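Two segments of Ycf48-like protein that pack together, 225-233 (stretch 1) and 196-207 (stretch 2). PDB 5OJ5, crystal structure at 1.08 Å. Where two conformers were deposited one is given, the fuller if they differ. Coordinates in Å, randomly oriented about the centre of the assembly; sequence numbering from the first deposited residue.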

ATOM      1  N   ARG A 225      14.269 -10.346 -15.220  1.00 14.48           N
ATOM      2  CA  ARG A 225      14.284  -9.925 -13.819  1.00 15.67           C
ATOM      3  C   ARG A 225      12.935 -10.270 -13.169  1.00 13.26           C
ATOM      4  O   ARG A 225      11.879 -10.105 -13.777  1.00 13.71           O
ATOM      5  CB  ARG A 225      14.497  -8.402 -13.778  1.00 17.21           C
ATOM      6  CG  ARG A 225      15.868  -7.907 -14.213  1.00 19.62           C
ATOM      7  CD  ARG A 225      15.843  -6.438 -14.581  1.00 21.83           C
ATOM      8  NE  ARG A 225      17.132  -6.030 -15.151  1.00 25.13           N
ATOM      9  CZ  ARG A 225      18.157  -5.610 -14.432  1.00 27.89           C
ATOM     10  NH1 ARG A 225      18.056  -5.488 -13.116  1.00 30.10           N
ATOM     11  NH2 ARG A 225      19.285  -5.279 -15.038  1.00 29.18           N
ATOM     12  N   ARG A 226      12.981 -10.745 -11.926  1.00 13.09           N
ATOM     13  CA  ARG A 226      11.748 -11.098 -11.234  1.00 11.99           C
ATOM     14  C   ARG A 226      10.935  -9.857 -10.882  1.00 11.81           C
ATOM     15  O   ARG A 226      11.475  -8.770 -10.626  1.00 12.37           O
ATOM     16  CB  ARG A 226      12.060 -11.895  -9.969  1.00 13.55           C
ATOM     17  CG  ARG A 226      12.762 -13.214 -10.185  1.00 16.03           C
ATOM     18  CD  ARG A 226      11.958 -14.128 -11.079  1.00 18.46           C
ATOM     19  NE  ARG A 226      12.610 -15.419 -11.273  1.00 20.14           N
ATOM     20  CZ  ARG A 226      12.548 -16.425 -10.419  1.00 18.59           C
ATOM     21  NH1 ARG A 226      11.822 -16.320  -9.325  1.00 19.46           N
ATOM     22  NH2 ARG A 226      13.145 -17.594 -10.693  1.00 20.50           N
ATOM     23  N   LEU A 227       9.613 -10.056 -10.845  1.00 11.73           N
ATOM     24  CA  LEU A 227       8.712  -9.000 -10.420  1.00 11.44           C
ATOM     25  C   LEU A 227       8.830  -8.766  -8.931  1.00 11.09           C
ATOM     26  O   LEU A 227       8.999  -9.695  -8.134  1.00 13.03           O
ATOM     27  CB  LEU A 227       7.281  -9.445 -10.707  1.00 11.49           C
ATOM     28  CG  LEU A 227       6.871  -9.472 -12.154  1.00 12.63           C
ATOM     29  CD1 LEU A 227       5.645 -10.292 -12.345  1.00 13.83           C
ATOM     30  CD2 LEU A 227       6.609  -7.997 -12.627  1.00 16.86           C
ATOM     31  N   HIS A 228       8.730  -7.504  -8.547  1.00 11.78           N
ATOM     32  CA  HIS A 228       8.666  -7.134  -7.150  0.59 11.66           C
ATOM     33  C   HIS A 228       7.315  -6.583  -6.723  1.00 10.24           C
ATOM     34  O   HIS A 228       6.760  -6.989  -5.706  1.00 11.94           O
ATOM     35  CB  HIS A 228       9.702  -6.095  -6.758  0.59 13.32           C
ATOM     36  CG  HIS A 228       9.626  -5.828  -5.306  0.59 15.04           C
ATOM     37  ND1 HIS A 228       9.811  -6.839  -4.383  0.59 18.52           N
ATOM     38  CD2 HIS A 228       9.182  -4.754  -4.610  0.59 15.56           C
ATOM     39  CE1 HIS A 228       9.583  -6.373  -3.173  0.59 18.24           C
ATOM     40  NE2 HIS A 228       9.208  -5.111  -3.281  0.59 16.73           N
ATOM     41  N   ASN A 229       6.756  -5.646  -7.492  1.00  9.88           N
ATOM     42  CA  ASN A 229       5.494  -4.997  -7.150  1.00 10.11           C
ATOM     43  C   ASN A 229       4.785  -4.608  -8.433  1.00  9.47           C
ATOM     44  O   ASN A 229       5.431  -4.415  -9.462  1.00 10.12           O
ATOM     45  CB  ASN A 229       5.716  -3.782  -6.225  1.00 10.05           C
ATOM     46  CG  ASN A 229       4.484  -3.366  -5.442  1.00  9.67           C
ATOM     47  OD1 ASN A 229       3.395  -3.947  -5.586  1.00  9.84           O
ATOM     48  ND2 ASN A 229       4.648  -2.355  -4.589  1.00 10.86           N
ATOM     49  N   MET A 230       3.459  -4.521  -8.347  1.00  9.45           N
ATOM     50  CA  MET A 230       2.638  -4.109  -9.485  1.00  9.81           C
ATOM     51  C   MET A 230       1.432  -3.373  -8.953  1.00  9.50           C
ATOM     52  O   MET A 230       0.954  -3.668  -7.844  1.00 10.17           O
ATOM     53  CB  MET A 230       2.129  -5.278 -10.313  1.00  9.85           C
ATOM     54  CG  MET A 230       3.249  -6.020 -11.009  1.00 10.65           C
ATOM     55  SD  MET A 230       2.674  -7.417 -12.007  1.00 11.28           S
ATOM     56  CE  MET A 230       1.889  -6.525 -13.327  1.00 13.28           C
ATOM     57  N   GLY A 231       0.881  -2.469  -9.771  1.00  9.24           N
ATOM     58  CA  GLY A 231      -0.327  -1.744  -9.429  1.00  9.50           C
ATOM     59  C   GLY A 231      -0.945  -1.122 -10.631  1.00  9.39           C
ATOM     60  O   GLY A 231      -0.580  -1.441 -11.766  1.00 10.08           O
ATOM     61  N   PHE A 232      -1.903  -0.236 -10.378  1.00  9.86           N
ATOM     62  CA  PHE A 232      -2.692   0.384 -11.431  1.00 10.36           C
ATOM     63  C   PHE A 232      -2.339   1.843 -11.586  1.00 11.20           C
ATOM     64  O   PHE A 232      -2.034   2.517 -10.602  1.00 13.51           O
ATOM     65  CB  PHE A 232      -4.183   0.245 -11.101  1.00 11.10           C
ATOM     66  CG  PHE A 232      -4.626  -1.187 -11.016  1.00 11.23           C
ATOM     67  CD1 PHE A 232      -5.071  -1.837 -12.145  1.00 12.65           C
ATOM     68  CD2 PHE A 232      -4.583  -1.888  -9.801  1.00 12.39           C
ATOM     69  CE1 PHE A 232      -5.461  -3.175 -12.080  1.00 14.32           C
ATOM     70  CE2 PHE A 232      -4.976  -3.230  -9.748  1.00 13.27           C
ATOM     71  CZ  PHE A 232      -5.418  -3.846 -10.870  1.00 14.43           C
ATOM     72  N   THR A 233      -2.367   2.329 -12.830  1.00 11.01           N
ATOM     73  CA  THR A 233      -2.229   3.759 -13.077  1.00 11.47           C
ATOM     74  C   THR A 233      -3.593   4.422 -13.011  1.00 13.03           C
ATOM     75  O   THR A 233      -4.603   3.726 -12.983  1.00 17.59           O
ATOM     76  CB  THR A 233      -1.647   3.989 -14.465  1.00 11.88           C
ATOM     77  OG1 THR A 233      -2.671   3.713 -15.435  1.00 14.43           O
ATOM     78  CG2 THR A 233      -0.407   3.146 -14.729  1.00 12.37           C
TER
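Stretch 2 (196-207) YVAVSSRGSFYS

A β-hairpin can rest on a neighbouring strand largely through side chains, with backbone pairing confined to its turn, and this pair of segments illustrates the principle. In stretch 2, strand 196-199 passes through a type I turn, Ser200 to Gly203, into a second strand that includes Tyr206 and Ser207; Ala198 and Ser207 exchange backbone hydrogen bonds. Strand 227-232 runs antiparallel to strand 196-199, at 175° with axes 6.6 Å apart, and crosses the second strand at -25°, with axes 8.3 Å apart.

Direct hydrogen bonds gather at the turn. Leu227 N donates to Gly203 O (2.9 Å), and Arg226 NH1 to Arg202 O (3.0 Å). Gly203, at positive phi, brings its CA within 3.3 Å of Leu227 O; a CB there would clash with that oxygen. Farther along, the strands are too far apart for such pairing, and a water bridges them instead, donating to Val197 O (3.0 Å) and Met230 O (2.9 Å).

Apolar contacts make up much of the rest. Val199 CG1 meets Leu227 CB and Val199 CG2 meets Met230 CG, each at 3.7 Å, while Val197 CG1 lies 3.7 Å from Phe232 CE2. Met230 also covers one face of the Tyr206 ring: its SD approaches Tyr206 CG at 3.3 Å, and its CE stands almost directly above the ring centre, a CH-pi contact.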

ATOM      1  N   TYR A 196      -7.896  -6.460  -8.722  1.00 10.08           N
ATOM      2  CA  TYR A 196      -6.657  -6.637  -7.970  1.00  9.66           C
ATOM      3  C   TYR A 196      -5.589  -7.237  -8.858  1.00  9.38           C
ATOM      4  O   TYR A 196      -5.873  -7.979  -9.796  1.00 10.11           O
ATOM      5  CB  TYR A 196      -6.896  -7.556  -6.753  1.00 11.15           C
ATOM      6  CG  TYR A 196      -7.792  -6.963  -5.690  1.00 12.37           C
ATOM      7  CD1 TYR A 196      -7.237  -6.270  -4.613  1.00 13.28           C
ATOM      8  CD2 TYR A 196      -9.180  -7.074  -5.754  1.00 14.97           C
ATOM      9  CE1 TYR A 196      -8.022  -5.759  -3.589  1.00 16.23           C
ATOM     10  CE2 TYR A 196      -9.982  -6.541  -4.723  1.00 16.86           C
ATOM     11  CZ  TYR A 196      -9.393  -5.906  -3.648  1.00 17.92           C
ATOM     12  OH  TYR A 196     -10.201  -5.422  -2.638  1.00 20.44           O
ATOM     13  N   VAL A 197      -4.343  -6.923  -8.488  1.00  9.16           N
ATOM     14  CA  VAL A 197      -3.164  -7.518  -9.105  1.00  9.06           C
ATOM     15  C   VAL A 197      -2.243  -7.982  -7.995  1.00  8.69           C
ATOM     16  O   VAL A 197      -1.993  -7.251  -7.031  1.00  9.14           O
ATOM     17  CB  VAL A 197      -2.488  -6.552 -10.103  1.00  9.39           C
ATOM     18  CG1 VAL A 197      -1.925  -5.272  -9.461  1.00 10.44           C
ATOM     19  CG2 VAL A 197      -1.351  -7.279 -10.849  1.00 11.01           C
ATOM     20  N   ALA A 198      -1.753  -9.217  -8.120  1.00  9.00           N
ATOM     21  CA  ALA A 198      -0.927  -9.852  -7.102  1.00  9.38           C
ATOM     22  C   ALA A 198       0.334 -10.411  -7.746  1.00  9.02           C
ATOM     23  O   ALA A 198       0.260 -11.136  -8.746  1.00 11.27           O
ATOM     24  CB  ALA A 198      -1.682 -10.991  -6.452  1.00 10.85           C
ATOM     25  N   VAL A 199       1.468 -10.131  -7.166  1.00  8.97           N
ATOM     26  CA  VAL A 199       2.746 -10.684  -7.609  1.00  9.14           C
ATOM     27  C   VAL A 199       2.984 -12.003  -6.904  1.00  9.04           C
ATOM     28  O   VAL A 199       2.782 -12.115  -5.691  1.00  9.59           O
ATOM     29  CB  VAL A 199       3.879  -9.683  -7.338  1.00  9.83           C
ATOM     30  CG1 VAL A 199       5.228 -10.303  -7.742  1.00 10.69           C
ATOM     31  CG2 VAL A 199       3.624  -8.380  -8.126  1.00 11.68           C
ATOM     32  N   SER A 200       3.426 -13.028  -7.643  1.00  9.35           N
ATOM     33  CA  SER A 200       3.679 -14.346  -7.055  1.00  9.97           C
ATOM     34  C   SER A 200       4.843 -14.270  -6.060  1.00 10.30           C
ATOM     35  O   SER A 200       5.635 -13.325  -6.069  1.00 10.67           O
ATOM     36  CB  SER A 200       3.948 -15.357  -8.162  1.00 11.23           C
ATOM     37  OG  SER A 200       5.224 -15.158  -8.780  1.00 11.88           O
ATOM     38  N   SER A 201       4.951 -15.305  -5.214  1.00 11.18           N
ATOM     39  CA  SER A 201       5.825 -15.242  -4.039  0.52 10.88           C
ATOM     40  C   SER A 201       7.242 -14.820  -4.397  1.00 11.51           C
ATOM     41  O   SER A 201       7.828 -13.980  -3.715  1.00 13.33           O
ATOM     42  CB  SER A 201       5.865 -16.612  -3.347  0.52 11.40           C
ATOM     43  OG  SER A 201       4.581 -17.105  -3.007  0.52 11.81           O
ATOM     44  N   ARG A 202       7.824 -15.450  -5.424  1.00 12.27           N
ATOM     45  CA  ARG A 202       9.193 -15.206  -5.831  1.00 13.22           C
ATOM     46  C   ARG A 202       9.263 -14.362  -7.083  1.00 12.65           C
ATOM     47  O   ARG A 202      10.327 -14.274  -7.721  1.00 15.11           O
ATOM     48  CB  ARG A 202       9.955 -16.539  -5.979  1.00 15.54           C
ATOM     49  CG  ARG A 202       9.868 -17.390  -4.705  1.00 18.62           C
ATOM     50  CD  ARG A 202      10.570 -16.755  -3.531  1.00 25.92           C
ATOM     51  NE  ARG A 202      12.010 -16.722  -3.773  1.00 31.96           N
ATOM     52  CZ  ARG A 202      12.868 -17.705  -3.488  1.00 35.48           C
ATOM     53  NH1 ARG A 202      12.478 -18.848  -2.919  1.00 35.72           N
ATOM     54  NH2 ARG A 202      14.142 -17.534  -3.789  1.00 38.53           N
ATOM     55  N   GLY A 203       8.159 -13.708  -7.444  1.00 11.69           N
ATOM     56  CA  GLY A 203       8.154 -12.808  -8.581  1.00 12.29           C
ATOM     57  C   GLY A 203       8.258 -13.473  -9.929  1.00 11.29           C
ATOM     58  O   GLY A 203       8.558 -12.778 -10.916  1.00 12.11           O
ATOM     59  N   SER A 204       7.967 -14.771 -10.034  1.00 11.73           N
ATOM     60  CA  SER A 204       8.024 -15.427 -11.337  0.84 11.64           C
ATOM     61  C   SER A 204       6.949 -14.940 -12.276  1.00 11.42           C
ATOM     62  O   SER A 204       7.155 -14.910 -13.493  1.00 13.31           O
ATOM     63  CB  SER A 204       7.901 -16.935 -11.173  0.84 12.98           C
ATOM     64  OG  SER A 204       9.085 -17.493 -10.625  0.84 14.59           O
ATOM     65  N   PHE A 205       5.760 -14.602 -11.729  1.00 11.46           N
ATOM     66  CA  PHE A 205       4.624 -14.210 -12.548  1.00 11.70           C
ATOM     67  C   PHE A 205       3.682 -13.354 -11.704  1.00 10.01           C
ATOM     68  O   PHE A 205       3.979 -13.036 -10.551  1.00 10.15           O
ATOM     69  CB  PHE A 205       4.035 -15.408 -13.288  1.00 13.65           C
ATOM     70  CG  PHE A 205       3.522 -16.493 -12.392  1.00 13.78           C
ATOM     71  CD1 PHE A 205       2.271 -16.370 -11.786  1.00 14.34           C
ATOM     72  CD2 PHE A 205       4.278 -17.643 -12.131  1.00 15.75           C
ATOM     73  CE1 PHE A 205       1.774 -17.381 -10.969  1.00 16.28           C
ATOM     74  CE2 PHE A 205       3.774 -18.645 -11.308  1.00 17.32           C
ATOM     75  CZ  PHE A 205       2.549 -18.489 -10.707  1.00 17.26           C
ATOM     76  N   TYR A 206       2.561 -12.927 -12.290  1.00 10.23           N
ATOM     77  CA  TYR A 206       1.565 -12.175 -11.551  1.00 10.49           C
ATOM     78  C   TYR A 206       0.206 -12.734 -11.889  1.00 10.67           C
ATOM     79  O   TYR A 206       0.044 -13.497 -12.840  1.00 11.88           O
ATOM     80  CB  TYR A 206       1.679 -10.673 -11.818  1.00 10.93           C
ATOM     81  CG  TYR A 206       1.302 -10.219 -13.203  1.00 10.80           C
ATOM     82  CD1 TYR A 206       0.025  -9.674 -13.474  1.00 11.58           C
ATOM     83  CD2 TYR A 206       2.212 -10.249 -14.258  1.00 11.65           C
ATOM     84  CE1 TYR A 206      -0.317  -9.227 -14.730  1.00 12.50           C
ATOM     85  CE2 TYR A 206       1.855  -9.793 -15.532  1.00 13.27           C
ATOM     86  CZ  TYR A 206       0.591  -9.276 -15.744  1.00 12.95           C
ATOM     87  OH  TYR A 206       0.277  -8.830 -17.012  1.00 15.94           O
ATOM     88  N   SER A 207      -0.772 -12.318 -11.094  1.00  9.72           N
ATOM     89  CA  SER A 207      -2.145 -12.755 -11.276  1.00 10.68           C
ATOM     90  C   SER A 207      -3.072 -11.550 -11.149  1.00 10.15           C
ATOM     91  O   SER A 207      -2.786 -10.606 -10.410  1.00 10.38           O
ATOM     92  CB  SER A 207      -2.560 -13.815 -10.281  1.00 12.88           C
ATOM     93  OG  SER A 207      -1.679 -14.941 -10.387  1.00 13.86           O
TER
HETATM   94  O   HOH W   1       0.871  -6.387  -6.736  1.00 12.40           O